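Local coordinates for protein apical membrane antigen 1 (Babesia divergens, PDB 4APM) that probably takes part in host-cell invasion at the moving junction, as a calcium-binding surface antigen of an apicomplexan parasite, at residues E73-Q76 against D77-L80; A114-V117 against R118-Y121. One frame throughout, in Å; residues are numbered along the deposited sequence.

Contact 1: residues E73-Q76 against D77-L80; sequences ENPQ and DRGL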
loop_
_atom_site.group_PDB
_atom_site.type_symbol
_atom_site.label_atom_id
_atom_site.label_comp_id
_atom_site.label_asym_id
_atom_site.label_seq_id
_atom_site.Cartn_x
_atom_site.Cartn_y
_atom_site.Cartn_z
ATOM N N GLU A 73 31.301 1.970 11.923
ATOM C CA GLU A 73 32.742 1.677 11.872
ATOM C C GLU A 73 32.956 0.356 11.154
ATOM O O GLU A 73 33.676 0.276 10.155
ATOM C CB GLU A 73 33.327 1.606 13.281
ATOM C CG GLU A 73 33.776 2.946 13.830
ATOM C CD GLU A 73 33.871 2.940 15.337
ATOM O OE1 GLU A 73 32.905 2.482 15.984
ATOM O OE2 GLU A 73 34.909 3.380 15.873
ATOM N N ASN A 74 32.254 -0.660 11.627
ATOM C CA ASN A 74 32.314 -1.980 11.035
ATOM C C ASN A 74 31.488 -2.084 9.750
ATOM O O ASN A 74 30.260 -2.008 9.799
ATOM C CB ASN A 74 31.808 -2.993 12.050
ATOM C CG ASN A 74 31.882 -4.407 11.538
ATOM O OD1 ASN A 74 32.248 -4.655 10.382
ATOM N ND2 ASN A 74 31.517 -5.352 12.391
ATOM N N PRO A 75 32.153 -2.332 8.604
ATOM C CA PRO A 75 31.437 -2.446 7.330
ATOM C C PRO A 75 30.266 -3.433 7.380
ATOM O O PRO A 75 29.366 -3.363 6.552
ATOM C CB PRO A 75 32.511 -2.964 6.361
ATOM C CG PRO A 75 33.811 -2.616 6.991
ATOM C CD PRO A 75 33.571 -2.711 8.472
ATOM N N GLN A 76 30.288 -4.367 8.316
ATOM C CA GLN A 76 29.224 -5.360 8.365
ATOM C C GLN A 76 27.981 -4.762 8.994
ATOM O O GLN A 76 26.919 -5.391 9.023
ATOM C CB GLN A 76 29.669 -6.628 9.110
ATOM C CG GLN A 76 30.222 -7.725 8.204
ATOM C CD GLN A 76 29.144 -8.425 7.384
ATOM O OE1 GLN A 76 29.207 -8.461 6.149
ATOM N NE2 GLN A 76 28.153 -8.991 8.067
ATOM N N ASP A 77 28.111 -3.529 9.464
ATOM C CA ASP A 77 27.075 -2.901 10.276
ATOM C C ASP A 77 26.397 -1.776 9.513
ATOM O O ASP A 77 25.385 -1.236 9.966
ATOM C CB ASP A 77 27.673 -2.335 11.565
ATOM C CG ASP A 77 27.883 -3.392 12.625
ATOM O OD1 ASP A 77 27.402 -4.523 12.439
ATOM O OD2 ASP A 77 28.546 -3.088 13.643
ATOM N N ARG A 78 26.976 -1.407 8.373
ATOM C CA ARG A 78 26.557 -0.210 7.646
ATOM C C ARG A 78 25.191 -0.391 6.998
ATOM O O ARG A 78 24.962 -1.354 6.254
ATOM C CB ARG A 78 27.590 0.178 6.589
ATOM C CG ARG A 78 28.961 0.378 7.169
ATOM C CD ARG A 78 29.929 1.006 6.194
ATOM N NE ARG A 78 31.087 1.455 6.951
ATOM C CZ ARG A 78 32.346 1.195 6.639
ATOM N NH1 ARG A 78 32.646 0.554 5.518
ATOM N NH2 ARG A 78 33.308 1.652 7.418
ATOM N N GLY A 79 24.293 0.539 7.297
ATOM C CA GLY A 79 22.989 0.583 6.664
ATOM C C GLY A 79 22.974 1.689 5.639
ATOM O O GLY A 79 24.003 2.001 5.042
ATOM N N LEU A 80 21.824 2.348 5.527
ATOM C CA LEU A 80 21.544 3.312 4.475
ATOM C C LEU A 80 21.306 4.698 5.074
ATOM O O LEU A 80 21.136 5.689 4.335
ATOM C CB LEU A 80 20.276 2.886 3.740
ATOM C CG LEU A 80 20.337 2.173 2.393
ATOM C CD1 LEU A 80 21.618 1.386 2.222
ATOM C CD2 LEU A 80 19.100 1.319 2.171
#
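Asn74 and Asp77 close a type I beta turn, with Pro75 and Gln76 at its two corners and an Asx turn nested inside it. The turn bond runs from Asp77 N to Asn74 O over 2.7 Å, and the donor stands above the carbonyl plane. The Asx turn belongs to the Asn74 side chain: with CG anti to the backbone N (chi1 -178°), the carboxamide folds along the chain, and OD1 takes the N-H of Gln76, N to OD1 2.9 Å. That bond is almost straight at the hydrogen (170°), though the N-H comes from above the carboxamide plane. Asn74 thus takes two consecutive N-H groups, that of Gln76 on OD1 and that of Asp77 on its backbone O.

The more extensive packing lies on the Arg78 side. Its chain is extended from CG to NE and runs beside Pro75, pointing the same way, and each atom from Arg78 CG to CZ stays within 3.9 Å of Pro75 CA. Pro75 CB comes within 3.6 Å of Arg78 NH1. Arg78 NE is hydrogen-bonded to the carbonyl oxygen of Ala72, just ahead of Glu73.

The other side is looser and lies at the protein surface. Here Asn74 and Asp77 meet mainly through Asn74 CB and Asp77 OD2, amide and carboxylate planes 48° apart, and Asn74 ND2 remains 3.9 Å from Asp77 OD2. The side chain of Gln76 leaves the turn altogether, its OE1 hydrogen-bonded to Thr185 OG1, while Asn62 ND2 binds Pro75 O and Arg78 O and ties the turn to an earlier part of the same loop. Just ahead of the turn, Arg78 NH2 also approaches Glu73 O to 3.1 Å, but the angle is too poor for a hydrogen bond.

Contact 2: residues A114-V117 against R118-Y121; sequences ADLV and RWGY. With CA (calcium ion), chain B.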
loop_
_atom_site.group_PDB
_atom_site.type_symbol
_atom_site.label_atom_id
_atom_site.label_comp_id
_atom_site.label_asym_id
_atom_site.label_seq_id
_atom_site.Cartn_x
_atom_site.Cartn_y
_atom_site.Cartn_z
ATOM N N ALA A 114 9.109 14.104 18.851
ATOM C CA ALA A 114 9.006 15.247 19.772
ATOM C C ALA A 114 9.927 16.386 19.317
ATOM O O ALA A 114 9.540 17.551 19.339
ATOM C CB ALA A 114 9.346 14.814 21.206
ATOM N N ASP A 115 11.142 16.034 18.904
ATOM C CA ASP A 115 12.059 17.002 18.297
ATOM C C ASP A 115 11.426 17.816 17.175
ATOM O O ASP A 115 11.472 19.039 17.170
ATOM C CB ASP A 115 13.312 16.296 17.789
ATOM C CG ASP A 115 14.346 16.106 18.882
ATOM O OD1 ASP A 115 14.164 16.696 19.963
ATOM O OD2 ASP A 115 15.342 15.386 18.657
ATOM N N LEU A 116 10.790 17.113 16.256
ATOM C CA LEU A 116 10.117 17.724 15.139
ATOM C C LEU A 116 9.002 18.680 15.606
ATOM O O LEU A 116 8.910 19.812 15.100
ATOM C CB LEU A 116 9.585 16.632 14.185
ATOM C CG LEU A 116 10.306 16.364 12.837
ATOM C CD1 LEU A 116 11.759 16.818 12.798
ATOM C CD2 LEU A 116 10.146 14.935 12.305
ATOM N N VAL A 117 8.200 18.285 16.605
ATOM C CA VAL A 117 7.269 19.266 17.193
ATOM C C VAL A 117 7.956 20.464 17.908
ATOM O O VAL A 117 7.586 21.626 17.676
ATOM C CB VAL A 117 6.001 18.663 17.887
ATOM C CG1 VAL A 117 6.197 17.233 18.307
ATOM C CG2 VAL A 117 5.427 19.548 19.011
ATOM N N ARG A 118 9.065 20.187 18.590
ATOM C CA ARG A 118 9.896 21.225 19.213
ATOM C C ARG A 118 10.250 22.268 18.105
ATOM O O ARG A 118 10.093 23.490 18.298
ATOM C CB ARG A 118 11.151 20.555 19.857
ATOM C CG ARG A 118 11.739 21.169 21.140
ATOM C CD ARG A 118 11.804 20.193 22.355
ATOM N NE ARG A 118 12.413 18.893 22.079
ATOM C CZ ARG A 118 12.187 17.766 22.769
ATOM N NH1 ARG A 118 11.379 17.764 23.821
ATOM N NH2 ARG A 118 12.779 16.628 22.406
ATOM N N TRP A 119 10.551 21.768 16.902
ATOM C CA TRP A 119 11.076 22.603 15.802
ATOM C C TRP A 119 10.027 23.276 14.964
ATOM O O TRP A 119 10.335 23.900 13.938
ATOM C CB TRP A 119 12.007 21.786 14.921
ATOM C CG TRP A 119 13.193 21.316 15.694
ATOM C CD1 TRP A 119 13.721 21.883 16.859
ATOM C CD2 TRP A 119 14.049 20.161 15.408
ATOM N NE1 TRP A 119 14.807 21.171 17.296
ATOM C CE2 TRP A 119 15.068 20.135 16.461
ATOM C CE3 TRP A 119 14.080 19.190 14.419
ATOM C CZ2 TRP A 119 16.057 19.175 16.497
ATOM C CZ3 TRP A 119 15.102 18.244 14.447
ATOM C CH2 TRP A 119 16.048 18.217 15.474
ATOM N N GLY A 120 8.775 23.136 15.373
ATOM C CA GLY A 120 7.717 23.901 14.772
ATOM C C GLY A 120 6.871 23.164 13.754
ATOM O O GLY A 120 5.941 23.743 13.229
ATOM N N TYR A 121 7.128 21.869 13.543
ATOM C CA TYR A 121 6.381 21.087 12.547
ATOM C C TYR A 121 5.004 20.755 13.046
ATOM O O TYR A 121 4.860 20.386 14.200
ATOM C CB TYR A 121 7.129 19.804 12.164
ATOM C CG TYR A 121 8.428 20.068 11.424
ATOM C CD1 TYR A 121 9.617 20.305 12.114
ATOM C CD2 TYR A 121 8.447 20.166 10.040
ATOM C CE1 TYR A 121 10.806 20.565 11.436
ATOM C CE2 TYR A 121 9.622 20.410 9.351
ATOM C CZ TYR A 121 10.799 20.602 10.050
ATOM O OH TYR A 121 11.940 20.926 9.348
HETATM CA CA CA B . 4.427 25.525 13.749
HETATM O O HOH W 1 14.849 19.067 20.379
HETATM O O HOH W 2 5.173 22.087 16.407
HETATM O O HOH W 3 2.621 26.910 14.370
HETATM O O HOH W 4 6.318 26.933 14.466
HETATM O O HOH W 5 4.760 24.821 16.148
#
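A Schellman motif ends helix 113-118, and the glycine that reverses the chain there is also a calcium ligand. Gly120 has a positive phi of 101°, where a CB would press on the carbonyl oxygen of Trp119. Two backbone bonds lead back into the last turn: Tyr121 N to Leu116 O at 3.1 Å and, nested within it, Gly120 N to Val117 O at 3.0 Å. The reversal turns the carbonyl of Gly120 outward, and its O atom meets the calcium ion at 2.4 Å. Three waters and Asp122 are also among the ligands of the metal.

The side chains pack back along the same turn. Trp119, with CG beside the backbone N (chi1 -63°), lays its indole against the helix, and Asp115 O stands 3.2 Å above one face while accepting a bond from Trp119 N. Asp115 CB adds a CH-pi contact, 4.1 Å from the centroid of the six-membered ring and almost on its normal. The carboxylate of Asp115 turns to Arg118, whose chain bends twice to bring NH2 within 2.8 Å of OD1 in a salt bridge. OD1 lies near the guanidinium plane, but NH2 comes on its anti side and well out of the carboxylate plane. A water donating to Asp115 OD1 and accepting from Arg118 NE makes a second link; OD2 bonds a glycerol, probably from the crystallisation liquor.

Tyr121 presents its ring edge to the helix end, with CD1 3.1 Å from Leu116 O. Its OH is hydrogen-bonded to Asn135. The buried Leu116 sets CD1 3.7 Å from Trp119 CE3 and CG against Tyr121 CD1. Leu116 and Tyr121 both touch Tyr132 of helix 125-134, and Leu116 and Trp119 also touch Val111 of strand 111-112.

How the contacts relate
Both contacts are local and lie at the surface of one chain, far from the centre of the molecule. Contact 1 belongs to the long loop between strands 56-60 and 111-112; contact 2 lies on helix 113-118, directly after strand 111-112, and its C-terminal end. Residues 86-106 of the intervening chain are not modelled. The centres are about 29 Å apart, and the nearest atoms about 16 Å, so the two do not touch. Only contact 2 supplies a calcium ligand, Gly120 O; Asp122, which directly follows residues 114-121, supplies another. Each reverses the chain by backbone bonds, but residues 73-80 do so within a loop and residues 114-121 at the end of a helix.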